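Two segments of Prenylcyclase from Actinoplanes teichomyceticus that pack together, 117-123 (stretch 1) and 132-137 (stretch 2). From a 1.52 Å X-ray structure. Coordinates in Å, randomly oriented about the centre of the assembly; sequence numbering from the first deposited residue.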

ATOM      1  N   GLU A 117      17.433  -8.298  -5.897  1.00 19.34           N
ATOM      2  CA  GLU A 117      17.524  -9.740  -5.994  1.00 19.75           C
ATOM      3  C   GLU A 117      16.467 -10.408  -5.141  1.00 16.92           C
ATOM      4  O   GLU A 117      15.885 -11.409  -5.544  1.00 19.28           O
ATOM      5  CB  GLU A 117      18.917 -10.207  -5.574  1.00 21.44           C
ATOM      6  CG  GLU A 117      19.977  -9.742  -6.611  1.00 26.87           C
ATOM      7  CD  GLU A 117      21.414  -9.907  -6.072  1.00 46.10           C
ATOM      8  OE1 GLU A 117      21.570 -10.270  -4.872  1.00 42.78           O
ATOM      9  OE2 GLU A 117      22.379  -9.676  -6.850  1.00 41.80           O
ATOM     10  N   PHE A 118      16.212  -9.858  -3.961  1.00 17.21           N
ATOM     11  CA  PHE A 118      15.145 -10.415  -3.125  1.00 16.66           C
ATOM     12  C   PHE A 118      13.810 -10.360  -3.851  1.00 16.06           C
ATOM     13  O   PHE A 118      13.101 -11.369  -3.923  1.00 16.58           O
ATOM     14  CB  PHE A 118      15.109  -9.682  -1.792  1.00 16.69           C
ATOM     15  CG  PHE A 118      14.026 -10.099  -0.861  1.00 17.30           C
ATOM     16  CD1 PHE A 118      12.777  -9.483  -0.923  1.00 20.57           C
ATOM     17  CD2 PHE A 118      14.304 -11.021   0.146  1.00 20.82           C
ATOM     18  CE1 PHE A 118      11.768  -9.815   0.000  1.00 19.47           C
ATOM     19  CE2 PHE A 118      13.284 -11.407   1.075  1.00 21.58           C
ATOM     20  CZ  PHE A 118      12.026 -10.772   1.000  1.00 19.11           C
ATOM     21  N   LEU A 119      13.462  -9.174  -4.416  1.00 16.24           N
ATOM     22  CA  LEU A 119      12.210  -9.067  -5.159  1.00 15.38           C
ATOM     23  C   LEU A 119      12.157 -10.051  -6.309  1.00 15.85           C
ATOM     24  O   LEU A 119      11.130 -10.686  -6.541  1.00 17.39           O
ATOM     25  CB  LEU A 119      11.955  -7.649  -5.683  1.00 15.25           C
ATOM     26  CG  LEU A 119      11.677  -6.642  -4.573  1.00 15.84           C
ATOM     27  CD1 LEU A 119      11.489  -5.210  -5.174  1.00 15.54           C
ATOM     28  CD2 LEU A 119      10.427  -7.058  -3.722  1.00 16.51           C
ATOM     29  N   ALA A 120      13.285 -10.210  -7.072  1.00 16.40           N
ATOM     30  CA  ALA A 120      13.227 -11.141  -8.201  1.00 16.15           C
ATOM     31  C   ALA A 120      12.877 -12.569  -7.767  1.00 15.54           C
ATOM     32  O   ALA A 120      12.235 -13.290  -8.549  1.00 18.88           O
ATOM     33  CB  ALA A 120      14.590 -11.140  -8.918  1.00 20.23           C
ATOM     34  N   ARG A 121      13.298 -12.993  -6.556  1.00 16.12           N
ATOM     35  CA  ARG A 121      12.934 -14.322  -6.077  1.00 19.52           C
ATOM     36  C   ARG A 121      11.433 -14.498  -5.940  1.00 17.20           C
ATOM     37  O   ARG A 121      10.962 -15.657  -5.966  1.00 19.71           O
ATOM     38  CB  ARG A 121      13.619 -14.587  -4.738  1.00 23.03           C
ATOM     39  CG  ARG A 121      15.110 -14.759  -4.924  1.00 24.44           C
ATOM     40  CD  ARG A 121      15.805 -14.929  -3.578  1.00 31.27           C
ATOM     41  NE  ARG A 121      15.388 -16.194  -2.993  1.00 48.58           N
ATOM     42  CZ  ARG A 121      16.039 -16.816  -2.018  1.00 59.62           C
ATOM     43  NH1 ARG A 121      15.579 -17.968  -1.548  1.00 60.01           N
ATOM     44  NH2 ARG A 121      17.148 -16.281  -1.516  1.00 61.08           N
ATOM     45  N   HIS A 122      10.673 -13.383  -5.820  1.00 16.85           N
ATOM     46  CA  HIS A 122       9.222 -13.477  -5.588  1.00 16.48           C
ATOM     47  C   HIS A 122       8.433 -13.397  -6.870  1.00 16.72           C
ATOM     48  O   HIS A 122       7.211 -13.474  -6.858  1.00 16.81           O
ATOM     49  CB  HIS A 122       8.756 -12.359  -4.599  1.00 15.42           C
ATOM     50  CG  HIS A 122       9.312 -12.510  -3.233  1.00 15.16           C
ATOM     51  ND1 HIS A 122      10.646 -12.353  -2.942  1.00 16.10           N
ATOM     52  CD2 HIS A 122       8.701 -12.865  -2.075  1.00 17.73           C
ATOM     53  CE1 HIS A 122      10.837 -12.590  -1.647  1.00 20.39           C
ATOM     54  NE2 HIS A 122       9.656 -12.873  -1.090  1.00 18.46           N
ATOM     55  N   VAL A 123       9.110 -13.326  -8.031  1.00 17.35           N
ATOM     56  CA  VAL A 123       8.414 -13.212  -9.311  1.00 17.78           C
ATOM     57  C   VAL A 123       8.033 -14.581  -9.843  1.00 18.35           C
ATOM     58  O   VAL A 123       8.902 -15.464 -10.004  1.00 22.37           O
ATOM     59  CB  VAL A 123       9.281 -12.474 -10.323  1.00 18.26           C
ATOM     60  CG1 VAL A 123       8.597 -12.454 -11.716  1.00 20.70           C
ATOM     61  CG2 VAL A 123       9.560 -11.072  -9.824  1.00 20.59           C
ATOM     62  N   TYR A 132       5.597 -13.734  -0.134  1.00 16.51           N
ATOM     63  CA  TYR A 132       6.632 -14.549   0.466  1.00 16.67           C
ATOM     64  C   TYR A 132       7.083 -15.614  -0.534  1.00 15.96           C
ATOM     65  O   TYR A 132       6.362 -15.976  -1.461  1.00 16.89           O
ATOM     66  CB  TYR A 132       6.085 -15.284   1.736  1.00 16.74           C
ATOM     67  CG  TYR A 132       5.599 -14.357   2.824  1.00 16.39           C
ATOM     68  CD1 TYR A 132       6.476 -13.761   3.709  1.00 18.34           C
ATOM     69  CD2 TYR A 132       4.208 -14.121   2.958  1.00 18.35           C
ATOM     70  CE1 TYR A 132       5.963 -12.928   4.691  1.00 20.94           C
ATOM     71  CE2 TYR A 132       3.726 -13.303   3.971  1.00 20.98           C
ATOM     72  CZ  TYR A 132       4.625 -12.733   4.806  1.00 21.47           C
ATOM     73  OH  TYR A 132       4.039 -11.918   5.774  1.00 34.75           O
ATOM     74  N   VAL A 133       8.266 -16.194  -0.238  1.00 18.87           N
ATOM     75  CA  VAL A 133       8.773 -17.349  -0.978  1.00 20.20           C
ATOM     76  C   VAL A 133       8.970 -18.457   0.033  1.00 22.81           C
ATOM     77  O   VAL A 133       9.371 -18.174   1.165  1.00 25.82           O
ATOM     78  CB  VAL A 133      10.109 -17.059  -1.699  1.00 24.51           C
ATOM     79  CG1 VAL A 133       9.881 -16.066  -2.809  1.00 29.93           C
ATOM     80  CG2 VAL A 133      11.110 -16.524  -0.756  1.00 31.79           C
ATOM     81  N   PRO A 134       8.740 -19.707  -0.350  1.00 23.42           N
ATOM     82  CA  PRO A 134       8.816 -20.784   0.656  1.00 29.42           C
ATOM     83  C   PRO A 134      10.204 -20.925   1.260  1.00 29.63           C
ATOM     84  O   PRO A 134      10.335 -21.092   2.475  1.00 38.38           O
ATOM     85  CB  PRO A 134       8.413 -22.030  -0.143  1.00 27.55           C
ATOM     86  CG  PRO A 134       7.651 -21.529  -1.287  1.00 33.80           C
ATOM     87  CD  PRO A 134       8.187 -20.164  -1.621  1.00 23.18           C
ATOM     88  N   ASP A 135      11.261 -20.852   0.441  1.00 31.20           N
ATOM     89  CA  ASP A 135      12.577 -21.138   1.012  1.00 34.82           C
ATOM     90  C   ASP A 135      12.998 -20.052   1.985  1.00 39.38           C
ATOM     91  O   ASP A 135      13.471 -20.361   3.083  1.00 41.05           O
ATOM     92  CB  ASP A 135      13.627 -21.329  -0.082  1.00 39.44           C
ATOM     93  CG  ASP A 135      13.452 -20.370  -1.222  1.00 52.24           C
ATOM     94  OD1 ASP A 135      12.428 -19.652  -1.239  1.00 48.96           O
ATOM     95  OD2 ASP A 135      14.332 -20.351  -2.107  1.00 60.22           O
ATOM     96  N   LEU A 136      12.789 -18.768   1.628  1.00 32.26           N
ATOM     97  CA  LEU A 136      13.180 -17.675   2.519  1.00 34.96           C
ATOM     98  C   LEU A 136      12.294 -17.555   3.760  1.00 41.37           C
ATOM     99  O   LEU A 136      12.778 -17.050   4.782  1.00 44.73           O
ATOM    100  CB  LEU A 136      13.188 -16.331   1.778  1.00 36.73           C
ATOM    101  CG  LEU A 136      14.306 -16.140   0.732  1.00 39.56           C
ATOM    102  CD1 LEU A 136      14.157 -14.796  -0.040  1.00 39.44           C
ATOM    103  CD2 LEU A 136      15.690 -16.231   1.367  1.00 44.87           C
ATOM    104  N   ALA A 137      11.026 -17.999   3.711  1.00 28.58           N
ATOM    105  CA  ALA A 137      10.111 -17.867   4.832  1.00 34.24           C
ATOM    106  C   ALA A 137      10.051 -19.128   5.651  1.00 38.35           C
ATOM    107  O   ALA A 137       9.306 -19.165   6.637  1.00 32.41           O
ATOM    108  CB  ALA A 137       8.687 -17.552   4.360  1.00 27.51           C
TER
HETATM  109  O   HOH W   1      13.755 -18.198  -3.510  1.00 43.85           O
HETATM  110  O   HOH W   2       9.669 -14.062   1.477  1.00 21.71           O

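The most striking feature of this contact is a methyl group resting squarely on an imidazole: Val133 CG1 lies 3.5 Å from the centroid of the His122 ring, only 9° off the ring normal. This is a CH-pi contact, in which a weakly polarized C-H group meets the pi electrons of the ring face. Val133 suits the place because its short, branched side chain, whose CA-to-CB bond points toward the other stretch, brings a methyl onto the ring while CG1 also reaches 3.4 Å from Arg121 O.

The ring is held from both of its nitrogens. ND1 of His122 donates to Phe118 O at 2.8 Å, tying the imidazole back to the backbone one turn earlier. At its second nitrogen, His122 NE2 lies 2.8 Å from water 2, which accepts a hydrogen bond from Val133 N at 3.1 Å. Histidine thus offers polar nitrogens at its edge and a pi face to the methyl at once. The closest CA atoms across the stretches are those of His122 and Val133, 6.0 Å apart, and no direct backbone hydrogen bond joins the two stretches.

Further along stretch 2, in a weakly bonded helical segment, Leu136 packs against stretch 1. Its CD1 meets Phe118 CE2 at 3.7 Å, an apolar pairing, while its CG lies over one face of the Arg121 guanidinium, 3.2 Å from NH1. The flat guanidinium can accept a hydrocarbon neighbor there while its edge remains available for polar partners.

At that edge, Arg121 NH1 forms a salt bridge with Asp135 OD2 at 2.7 Å; the hydrogen bond within it is weak, with an angle of 126°. Water 1 reinforces the pairing, accepting from Arg121 NE at 2.6 Å and donating to Asp135 OD2 at 2.6 Å. Both charged residues are exposed, so water can also solvate them.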